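Local coordinates for protein vacuolar aminopeptidase 1 (Saccharomyces cerevisiae, PDB 5JGF) that removes amino acids, preferably neutral or hydrophobic ones, from the N-termini of peptides and proteins as a dodecameric zinc metalloaminopeptidase of the yeast vacuole, at residues Glu14-Ile19 / Arg264-Phe268; Gly89-Leu95 / Thr293-Glu299; Lys253-Pro259 / Ile440-Ser446. All blocks are in the same frame, centred on the assembly; numbering follows the deposited sequence.

Interaction 1: Glu14-Ile19 / Arg264-Phe268; sequences EFIDFI and RLCSF
Phe-15 and Phe-268 mark one end of a helix-helix contact, with their CA atoms 7.3 Å apart, and Ile-19 and Arg-264 mark the other. The two segment axes approach to 11.1 Å and their N-to-C directions differ by 120°, and the wide gap is filled by an aromatic cluster of Phe-15, Phe-18 and Phe-268. The cluster packs helix 7-21 onto helix 261-278, just beyond the zinc ligand Asp-262 of this M18 peptidase. Phe-268 is the residue shared by both halves of the cluster: CG lies anti to the backbone N (chi1 -179°), which sends the ring out from its helix to meet Phe-15 and Phe-18. Phe-15 turns an edge toward the Phe-268 face in an offset edge-to-face pair, with planes at 60° and centroids 5.4 Å apart, while its own CA sits over that face. Phe-18 and Phe-268 run side by side pointing opposite ways, their rings oblique to each other, and the tightest point of the pair is Phe-18 CD2 to Phe-268 CD1 at 3.4 Å. The faces of Phe-15 are occupied as well. Leu-265 CD1 lies over one, 4.1 Å from the ring centroid, and Ile-19 CG1 of the same helix as Phe-15 covers the opposite one. Val-449 of helix 448-468 touches Phe-15, Leu-265 and Phe-268, extending this apolar core. At the Arg-264 end the aliphatic root packs, CB to Ile-19 CD1 at 3.8 Å, and the extended chain carries the guanidinium away to Val-92 O and Pro-23 O. A water connects the helices there, donating to Ile-19 O and accepting from Arg-264 NH1 at 2.8 Å.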
loop_
_atom_site.group_PDB
_atom_site.type_symbol
_atom_site.label_atom_id
_atom_site.label_comp_id
_atom_site.label_asym_id
_atom_site.label_seq_id
_atom_site.Cartn_x
_atom_site.Cartn_y
_atom_site.Cartn_z
ATOM N N GLU D 14 15.372 -29.221 46.121
ATOM C CA GLU D 14 16.350 -30.112 45.506
ATOM C C GLU D 14 16.369 -29.852 44.006
ATOM O O GLU D 14 17.431 -29.849 43.384
ATOM C CB GLU D 14 15.995 -31.580 45.761
ATOM C CG GLU D 14 16.281 -32.073 47.172
ATOM C CD GLU D 14 17.742 -31.923 47.563
ATOM O OE1 GLU D 14 18.623 -32.207 46.724
ATOM O OE2 GLU D 14 18.010 -31.529 48.718
ATOM N N PHE D 15 15.188 -29.641 43.428
ATOM C CA PHE D 15 15.091 -29.375 41.997
ATOM C C PHE D 15 15.803 -28.067 41.655
ATOM O O PHE D 15 16.560 -27.998 40.685
ATOM C CB PHE D 15 13.624 -29.287 41.558
ATOM C CG PHE D 15 13.452 -28.930 40.102
ATOM C CD1 PHE D 15 13.879 -29.801 39.104
ATOM C CD2 PHE D 15 12.892 -27.710 39.732
ATOM C CE1 PHE D 15 13.756 -29.460 37.749
ATOM C CE2 PHE D 15 12.764 -27.358 38.384
ATOM C CZ PHE D 15 13.198 -28.236 37.393
ATOM N N ILE D 16 15.556 -27.028 42.446
ATOM C CA ILE D 16 16.194 -25.733 42.211
ATOM C C ILE D 16 17.716 -25.880 42.244
ATOM O O ILE D 16 18.422 -25.344 41.383
ATOM C CB ILE D 16 15.732 -24.690 43.260
ATOM C CG1 ILE D 16 14.290 -24.264 42.953
ATOM C CG2 ILE D 16 16.678 -23.488 43.272
ATOM C CD1 ILE D 16 13.675 -23.352 43.997
ATOM N N ASP D 17 18.223 -26.615 43.230
ATOM C CA ASP D 17 19.663 -26.830 43.339
ATOM C C ASP D 17 20.187 -27.610 42.132
ATOM O O ASP D 17 21.257 -27.309 41.608
ATOM C CB ASP D 17 20.003 -27.581 44.630
ATOM C CG ASP D 17 19.684 -26.775 45.874
ATOM O OD1 ASP D 17 19.621 -25.529 45.774
ATOM O OD2 ASP D 17 19.512 -27.383 46.955
ATOM N N PHE D 18 19.422 -28.607 41.698
ATOM C CA PHE D 18 19.782 -29.430 40.545
ATOM C C PHE D 18 19.944 -28.556 39.302
ATOM O O PHE D 18 20.941 -28.650 38.586
ATOM C CB PHE D 18 18.692 -30.493 40.325
ATOM C CG PHE D 18 18.606 -31.019 38.915
ATOM C CD1 PHE D 18 19.615 -31.814 38.383
ATOM C CD2 PHE D 18 17.486 -30.746 38.133
ATOM C CE1 PHE D 18 19.508 -32.336 37.087
ATOM C CE2 PHE D 18 17.367 -31.259 36.842
ATOM C CZ PHE D 18 18.379 -32.057 36.316
ATOM N N ILE D 19 18.963 -27.693 39.056
ATOM C CA ILE D 19 19.008 -26.810 37.896
ATOM C C ILE D 19 20.203 -25.863 37.969
ATOM O O ILE D 19 20.905 -25.657 36.980
ATOM C CB ILE D 19 17.703 -25.979 37.793
ATOM C CG1 ILE D 19 16.536 -26.892 37.402
ATOM C CG2 ILE D 19 17.883 -24.829 36.800
ATOM C CD1 ILE D 19 16.638 -27.477 35.996
ATOM N N ARG D 264 13.901 -30.326 31.807
ATOM C CA ARG D 264 14.604 -30.891 32.957
ATOM C C ARG D 264 13.651 -31.041 34.136
ATOM O O ARG D 264 13.927 -31.773 35.093
ATOM C CB ARG D 264 15.813 -30.012 33.299
ATOM C CG ARG D 264 16.895 -30.141 32.228
ATOM C CD ARG D 264 17.955 -29.050 32.227
ATOM N NE ARG D 264 18.797 -29.233 31.047
ATOM C CZ ARG D 264 19.847 -28.481 30.734
ATOM N NH1 ARG D 264 20.203 -27.477 31.520
ATOM N NH2 ARG D 264 20.535 -28.726 29.623
ATOM N N LEU D 265 12.509 -30.360 34.062
ATOM C CA LEU D 265 11.494 -30.465 35.116
ATOM C C LEU D 265 10.938 -31.900 35.106
ATOM O O LEU D 265 10.892 -32.569 36.142
ATOM C CB LEU D 265 10.367 -29.451 34.864
ATOM C CG LEU D 265 9.134 -29.458 35.773
ATOM C CD1 LEU D 265 9.548 -29.387 37.244
ATOM C CD2 LEU D 265 8.250 -28.269 35.404
ATOM N N CYS D 266 10.515 -32.365 33.933
ATOM C CA CYS D 266 9.996 -33.728 33.810
ATOM C C CYS D 266 11.119 -34.752 33.947
ATOM O O CYS D 266 10.924 -35.823 34.521
ATOM C CB CYS D 266 9.305 -33.936 32.458
ATOM S SG CYS D 266 7.659 -33.220 32.346
ATOM N N SER D 267 12.289 -34.433 33.404
ATOM C CA SER D 267 13.422 -35.352 33.486
ATOM C C SER D 267 13.782 -35.631 34.940
ATOM O O SER D 267 13.961 -36.785 35.328
ATOM C CB SER D 267 14.635 -34.778 32.750
ATOM O OG SER D 267 14.406 -34.766 31.351
ATOM N N PHE D 268 13.875 -34.574 35.742
ATOM C CA PHE D 268 14.206 -34.705 37.162
ATOM C C PHE D 268 13.119 -35.494 37.896
ATOM O O PHE D 268 13.413 -36.443 38.631
ATOM C CB PHE D 268 14.344 -33.318 37.795
ATOM C CG PHE D 268 14.705 -33.340 39.256
ATOM C CD1 PHE D 268 16.036 -33.446 39.658
ATOM C CD2 PHE D 268 13.716 -33.241 40.234
ATOM C CE1 PHE D 268 16.377 -33.448 41.017
ATOM C CE2 PHE D 268 14.046 -33.244 41.593
ATOM C CZ PHE D 268 15.379 -33.346 41.983
HETATM O O HOH W 1 20.025 -26.831 34.286
#

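Interaction 2: Gly89-Leu95 / Thr293-Glu299; sequences GSHVDAL and TLYDNEE. With ZN (zinc ion), chain K; ZN (zinc ion), chain L.
His-91 and Glu-298 meet ring against chain: Glu-298 CB stands over one face of the imidazole, 3.6 Å from its centroid, and OE1 lies over the rim of the same face. Carboxylate and ring planes are only 27° apart, so the acid is laid nearly flat across the ring. Glu-299 approaches differently, its carboxylate turned 83° from the ring and both its oxygens binding the second zinc, OE2 the closer. These acids follow strand 293-295, which pairs in parallel with strand 89-91 in the central mixed sheet of the peptidase; the last rung is Val-92 N to Tyr-295 O, 2.7 Å. His-91 ND1 donates to Asp-93 O at 3.0 Å nearly in the ring plane, and weakly to Asp-93 OD2, which with the zinc 2.1 Å from NE2 fixes the ring. Past the strands, the Asp-93 carboxylate holds the backbone of the facing loop. Its CG lies between backbone N and carbonyl carbon (chi1 62°), which brings OD1 to Glu-299 N at 3.0 Å through its syn lone pair and OD2 to Glu-298 N at 3.1 Å; Tyr-119 OH is a further partner of OD1. Replacing Asp-93 by an alanine would probably leave the amides of Glu-298 and Glu-299 without these acceptors and let the zinc-site loop shift. Asp-262 and Asp-344 complete the protein ligands of the His-91 zinc, and Asp-262 and His-438 join Glu-299 on the other. One water bridges both metals and donates to Glu-298 OE1 at 2.6 Å. Two zinc ions would probably polarise that water, consistent with the metal-activated nucleophile of dizinc aminopeptidases.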
loop_
_atom_site.group_PDB
_atom_site.type_symbol
_atom_site.label_atom_id
_atom_site.label_comp_id
_atom_site.label_asym_id
_atom_site.label_seq_id
_atom_site.Cartn_x
_atom_site.Cartn_y
_atom_site.Cartn_z
ATOM N N GLY D 89 9.976 -41.307 28.728
ATOM C CA GLY D 89 10.981 -40.667 27.901
ATOM C C GLY D 89 10.881 -39.159 28.011
ATOM O O GLY D 89 9.796 -38.603 27.875
ATOM N N SER D 90 12.008 -38.499 28.263
ATOM C CA SER D 90 12.038 -37.044 28.394
ATOM C C SER D 90 13.306 -36.508 27.746
ATOM O O SER D 90 14.197 -37.280 27.382
ATOM C CB SER D 90 12.022 -36.641 29.872
ATOM O OG SER D 90 10.848 -37.102 30.516
ATOM N N HIS D 91 13.399 -35.191 27.587
ATOM C CA HIS D 91 14.609 -34.639 26.997
ATOM C C HIS D 91 15.359 -33.763 27.986
ATOM O O HIS D 91 14.756 -33.049 28.788
ATOM C CB HIS D 91 14.306 -33.903 25.672
ATOM C CG HIS D 91 13.521 -32.633 25.814
ATOM N ND1 HIS D 91 14.123 -31.403 25.969
ATOM C CD2 HIS D 91 12.192 -32.391 25.720
ATOM C CE1 HIS D 91 13.199 -30.457 25.958
ATOM N NE2 HIS D 91 12.019 -31.031 25.808
ATOM N N VAL D 92 16.683 -33.864 27.957
ATOM C CA VAL D 92 17.519 -33.100 28.870
ATOM C C VAL D 92 18.183 -31.884 28.249
ATOM O O VAL D 92 18.858 -31.132 28.944
ATOM C CB VAL D 92 18.600 -33.993 29.516
ATOM C CG1 VAL D 92 17.965 -34.881 30.573
ATOM C CG2 VAL D 92 19.286 -34.840 28.453
ATOM N N ASP D 93 18.018 -31.692 26.943
ATOM C CA ASP D 93 18.592 -30.507 26.324
ATOM C C ASP D 93 17.590 -29.385 26.574
ATOM O O ASP D 93 16.394 -29.634 26.722
ATOM C CB ASP D 93 18.803 -30.696 24.813
ATOM C CG ASP D 93 17.506 -30.945 24.053
ATOM O OD1 ASP D 93 17.287 -30.275 23.013
ATOM O OD2 ASP D 93 16.715 -31.813 24.476
ATOM N N ALA D 94 18.086 -28.156 26.661
ATOM C CA ALA D 94 17.220 -27.002 26.869
ATOM C C ALA D 94 17.727 -25.869 25.991
ATOM O O ALA D 94 18.896 -25.857 25.603
ATOM C CB ALA D 94 17.244 -26.576 28.325
ATOM N N LEU D 95 16.852 -24.924 25.667
ATOM C CA LEU D 95 17.267 -23.793 24.848
ATOM C C LEU D 95 18.480 -23.150 25.500
ATOM O O LEU D 95 18.517 -22.963 26.720
ATOM C CB LEU D 95 16.138 -22.766 24.725
ATOM C CG LEU D 95 15.349 -22.812 23.413
ATOM C CD1 LEU D 95 14.690 -24.178 23.256
ATOM C CD2 LEU D 95 14.298 -21.705 23.405
ATOM N N THR D 293 14.378 -42.948 29.969
ATOM C CA THR D 293 15.400 -42.636 28.992
ATOM C C THR D 293 15.335 -41.137 28.733
ATOM O O THR D 293 14.263 -40.589 28.469
ATOM C CB THR D 293 15.192 -43.447 27.703
ATOM O OG1 THR D 293 15.319 -44.846 28.009
ATOM C CG2 THR D 293 16.235 -43.078 26.656
ATOM N N LEU D 294 16.495 -40.492 28.845
ATOM C CA LEU D 294 16.640 -39.050 28.679
ATOM C C LEU D 294 17.354 -38.741 27.369
ATOM O O LEU D 294 18.474 -39.205 27.137
ATOM C CB LEU D 294 17.436 -38.487 29.856
ATOM C CG LEU D 294 16.891 -38.888 31.232
ATOM C CD1 LEU D 294 17.793 -38.324 32.320
ATOM C CD2 LEU D 294 15.462 -38.381 31.394
ATOM N N TYR D 295 16.704 -37.942 26.528
ATOM C CA TYR D 295 17.236 -37.595 25.216
ATOM C C TYR D 295 17.786 -36.183 25.078
ATOM O O TYR D 295 17.373 -35.257 25.779
ATOM C CB TYR D 295 16.145 -37.781 24.160
ATOM C CG TYR D 295 15.613 -39.192 24.066
ATOM C CD1 TYR D 295 16.306 -40.172 23.357
ATOM C CD2 TYR D 295 14.420 -39.549 24.696
ATOM C CE1 TYR D 295 15.820 -41.474 23.273
ATOM C CE2 TYR D 295 13.928 -40.849 24.622
ATOM C CZ TYR D 295 14.631 -41.804 23.909
ATOM O OH TYR D 295 14.144 -43.088 23.833
ATOM N N ASP D 296 18.719 -36.040 24.146
ATOM C CA ASP D 296 19.328 -34.757 23.831
ATOM C C ASP D 296 18.607 -34.310 22.558
ATOM O O ASP D 296 17.798 -35.052 22.001
ATOM C CB ASP D 296 20.822 -34.962 23.539
ATOM C CG ASP D 296 21.593 -33.658 23.377
ATOM O OD1 ASP D 296 22.799 -33.732 23.048
ATOM O OD2 ASP D 296 21.017 -32.566 23.580
ATOM N N ASN D 297 18.874 -33.081 22.136
ATOM C CA ASN D 297 18.349 -32.529 20.894
ATOM C C ASN D 297 16.857 -32.538 20.560
ATOM O O ASN D 297 16.501 -32.502 19.385
ATOM C CB ASN D 297 19.114 -33.157 19.724
ATOM C CG ASN D 297 20.617 -32.980 19.852
ATOM O OD1 ASN D 297 21.100 -31.936 20.299
ATOM N ND2 ASN D 297 21.367 -33.990 19.444
ATOM N N GLU D 298 15.979 -32.576 21.553
ATOM C CA GLU D 298 14.551 -32.535 21.242
ATOM C C GLU D 298 14.230 -31.136 20.700
ATOM O O GLU D 298 13.395 -30.971 19.806
ATOM C CB GLU D 298 13.714 -32.803 22.498
ATOM C CG GLU D 298 12.188 -32.821 22.282
ATOM C CD GLU D 298 11.583 -31.431 22.107
ATOM O OE1 GLU D 298 12.156 -30.460 22.636
ATOM O OE2 GLU D 298 10.520 -31.313 21.457
ATOM N N GLU D 299 14.919 -30.131 21.234
ATOM C CA GLU D 299 14.684 -28.751 20.826
ATOM C C GLU D 299 15.115 -28.442 19.395
ATOM O O GLU D 299 14.794 -27.375 18.872
ATOM C CB GLU D 299 15.364 -27.795 21.804
ATOM C CG GLU D 299 14.844 -27.930 23.243
ATOM C CD GLU D 299 13.406 -27.448 23.424
ATOM O OE1 GLU D 299 12.686 -27.240 22.422
ATOM O OE2 GLU D 299 12.989 -27.283 24.585
HETATM ZN ZN ZN K . 10.197 -29.896 25.807
HETATM ZN ZN ZN L . 10.981 -26.988 24.305
HETATM O O HOH W 2 14.114 -25.687 26.468
HETATM O O HOH W 3 10.520 -29.014 23.990
HETATM O O HOH W 4 8.024 -28.840 25.896
#

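Interaction 3: Lys253-Pro259 / Ile440-Ser446; sequences KHFLFAP and IRAATGS
Lys-253 opens the contact through its backbone, its O accepting from Ser-446 OG at 2.8 Å. The hydroxyl reaches it because OG sits between the backbone N and the carbonyl carbon (chi1 56°). Strands 255-258 and 442-445 then form an antiparallel ladder, at 155° between strand directions, within a three-stranded sheet whose third member is strand 247-249. A classic beta bulge sets His-254 and Phe-255 together against Gly-249 of that strand. His-254 O takes Ser-446 N at 2.9 Å and also accepts from Asn-366 ND2. Phe-255, opposite Gly-445 in a non-hydrogen-bonded pair, turns its ring edge to Thr-444 O. Leu-256 pairs with Thr-444 through reciprocal backbone bonds, Leu-256 N to Thr-444 O measuring 2.9 Å; the two side chains share a sheet face, and Leu-256 there touches Phe-15 and Ile-16 of helix 7-21. Phe-257 points to the other face beside Ala-443, whose CB meets the ring edge at CD1, 3.6 Å away. This side faces a second subunit, whose Asp-131 packs against Phe-257. Ala-258 closes the ladder with Ala-442: Ala-258 N to Ala-442 O is 3.0 Å, and the return bond, from Ala-442 N to Ala-258 O, is 2.9 Å. Ala-258 CA and Phe-257 O also lie over one face of the Arg-441 guanidinium, which bonds to Lys-245 O through NH1 and, by the same nitrogen, forms a salt bridge with Asp-131 of the second subunit. Pro-259 CD lies 3.8 Å from Arg-441 NH2, and Pro-259 CB abuts Ile-440 O at 3.1 Å.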
loop_
_atom_site.group_PDB
_atom_site.type_symbol
_atom_site.label_atom_id
_atom_site.label_comp_id
_atom_site.label_asym_id
_atom_site.label_seq_id
_atom_site.Cartn_x
_atom_site.Cartn_y
_atom_site.Cartn_z
ATOM N N LYS D 253 3.849 -18.201 48.108
ATOM C CA LYS D 253 4.841 -19.206 47.733
ATOM C C LYS D 253 4.259 -20.357 46.915
ATOM O O LYS D 253 4.646 -21.515 47.082
ATOM C CB LYS D 253 5.548 -19.737 48.987
ATOM C CG LYS D 253 6.312 -18.654 49.736
ATOM C CD LYS D 253 7.188 -19.214 50.842
ATOM C CE LYS D 253 8.024 -18.108 51.469
ATOM N NZ LYS D 253 8.948 -18.607 52.529
ATOM N N HIS D 254 3.347 -20.015 46.010
ATOM C CA HIS D 254 2.678 -20.981 45.141
ATOM C C HIS D 254 3.489 -21.321 43.894
ATOM O O HIS D 254 3.171 -22.282 43.193
ATOM C CB HIS D 254 1.336 -20.422 44.665
ATOM C CG HIS D 254 0.351 -20.185 45.764
ATOM N ND1 HIS D 254 -0.385 -19.023 45.861
ATOM C CD2 HIS D 254 -0.038 -20.967 46.799
ATOM C CE1 HIS D 254 -1.187 -19.100 46.908
ATOM N NE2 HIS D 254 -0.997 -20.270 47.495
ATOM N N PHE D 255 4.525 -20.534 43.622
ATOM C CA PHE D 255 5.330 -20.727 42.420
ATOM C C PHE D 255 6.802 -21.046 42.618
ATOM O O PHE D 255 7.373 -20.827 43.685
ATOM C CB PHE D 255 5.252 -19.470 41.546
ATOM C CG PHE D 255 3.858 -19.101 41.135
ATOM C CD1 PHE D 255 3.156 -19.885 40.228
ATOM C CD2 PHE D 255 3.245 -17.965 41.658
ATOM C CE1 PHE D 255 1.861 -19.544 39.846
ATOM C CE2 PHE D 255 1.949 -17.615 41.281
ATOM C CZ PHE D 255 1.258 -18.405 40.374
ATOM N N LEU D 256 7.403 -21.546 41.542
ATOM C CA LEU D 256 8.820 -21.868 41.495
ATOM C C LEU D 256 9.305 -21.230 40.195
ATOM O O LEU D 256 8.799 -21.549 39.118
ATOM C CB LEU D 256 9.038 -23.388 41.461
ATOM C CG LEU D 256 10.486 -23.909 41.489
ATOM C CD1 LEU D 256 10.501 -25.360 41.941
ATOM C CD2 LEU D 256 11.122 -23.786 40.112
ATOM N N PHE D 257 10.252 -20.302 40.309
ATOM C CA PHE D 257 10.807 -19.616 39.146
ATOM C C PHE D 257 12.202 -20.177 38.921
ATOM O O PHE D 257 13.009 -20.231 39.848
ATOM C CB PHE D 257 10.919 -18.104 39.393
ATOM C CG PHE D 257 9.645 -17.456 39.882
ATOM C CD1 PHE D 257 8.403 -17.890 39.433
ATOM C CD2 PHE D 257 9.700 -16.370 40.751
ATOM C CE1 PHE D 257 7.231 -17.250 39.841
ATOM C CE2 PHE D 257 8.533 -15.722 41.165
ATOM C CZ PHE D 257 7.299 -16.162 40.709
ATOM N N ALA D 258 12.493 -20.589 37.697
ATOM C CA ALA D 258 13.805 -21.149 37.411
ATOM C C ALA D 258 14.032 -21.277 35.923
ATOM O O ALA D 258 13.084 -21.352 35.140
ATOM C CB ALA D 258 13.946 -22.531 38.074
ATOM N N PRO D 259 15.304 -21.310 35.510
ATOM C CA PRO D 259 15.619 -21.437 34.090
ATOM C C PRO D 259 15.651 -22.895 33.654
ATOM O O PRO D 259 15.742 -23.805 34.482
ATOM C CB PRO D 259 16.998 -20.805 33.994
ATOM C CG PRO D 259 17.637 -21.274 35.286
ATOM C CD PRO D 259 16.523 -21.025 36.296
ATOM N N ILE D 440 14.060 -17.538 29.158
ATOM C CA ILE D 440 15.335 -17.834 29.794
ATOM C C ILE D 440 15.056 -18.161 31.270
ATOM O O ILE D 440 15.859 -18.813 31.939
ATOM C CB ILE D 440 16.325 -16.653 29.668
ATOM C CG1 ILE D 440 17.732 -17.127 30.049
ATOM C CG2 ILE D 440 15.872 -15.480 30.532
ATOM C CD1 ILE D 440 18.821 -16.098 29.823
ATOM N N ARG D 441 13.908 -17.715 31.774
ATOM C CA ARG D 441 13.524 -18.006 33.161
ATOM C C ARG D 441 12.019 -18.248 33.204
ATOM O O ARG D 441 11.216 -17.322 33.044
ATOM C CB ARG D 441 13.916 -16.853 34.092
ATOM C CG ARG D 441 13.807 -17.182 35.591
ATOM C CD ARG D 441 14.351 -16.027 36.423
ATOM N NE ARG D 441 14.264 -16.226 37.873
ATOM C CZ ARG D 441 15.073 -17.007 38.588
ATOM N NH1 ARG D 441 14.907 -17.103 39.900
ATOM N NH2 ARG D 441 16.043 -17.696 37.998
ATOM N N ALA D 442 11.644 -19.506 33.418
ATOM C CA ALA D 442 10.243 -19.905 33.435
ATOM C C ALA D 442 9.648 -20.071 34.828
ATOM O O ALA D 442 10.275 -19.726 35.832
ATOM C CB ALA D 442 10.077 -21.202 32.633
ATOM N N ALA D 443 8.429 -20.601 34.881
ATOM C CA ALA D 443 7.755 -20.795 36.158
ATOM C C ALA D 443 6.760 -21.946 36.152
ATOM O O ALA D 443 6.147 -22.251 35.134
ATOM C CB ALA D 443 7.035 -19.510 36.562
ATOM N N THR D 444 6.606 -22.579 37.309
ATOM C CA THR D 444 5.654 -23.667 37.469
ATOM C C THR D 444 5.176 -23.597 38.919
ATOM O O THR D 444 5.562 -22.684 39.650
ATOM C CB THR D 444 6.305 -25.046 37.162
ATOM O OG1 THR D 444 5.302 -26.069 37.204
ATOM C CG2 THR D 444 7.407 -25.366 38.163
ATOM N N GLY D 445 4.318 -24.525 39.329
ATOM C CA GLY D 445 3.843 -24.502 40.699
ATOM C C GLY D 445 4.920 -25.027 41.631
ATOM O O GLY D 445 5.684 -25.913 41.259
ATOM N N SER D 446 4.989 -24.486 42.845
ATOM C CA SER D 446 5.990 -24.947 43.807
ATOM C C SER D 446 5.740 -26.399 44.249
ATOM O O SER D 446 6.657 -27.070 44.721
ATOM C CB SER D 446 6.017 -24.024 45.026
ATOM O OG SER D 446 4.738 -23.928 45.628
#

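Interaction 1 sits between the other two: its helix 261-278 reaches interaction 2 through Arg-264, and both its helices touch interaction 3, helix 7-21 by Ile-19 and helix 261-278 by Leu-265. Toward interaction 2, Arg-264 NE bonds to Val-92 O at 2.8 Å, tying the helix to the residue after the zinc ligand His-91. Toward interaction 3, Ile-19 CG2 packs on Pro-259 O at 3.3 Å and Leu-265 CD2 on Thr-444 CG2 at 4.1 Å. Interactions 2 and 3 do not touch; their nearest atoms are about 7 Å apart. Interaction 2 binds both zinc ions; interactions 1 and 3 bind neither, Leu-265 and Ala-442 side chains staying about 9 and 10 Å from a zinc. Interaction 3 also touches a second subunit.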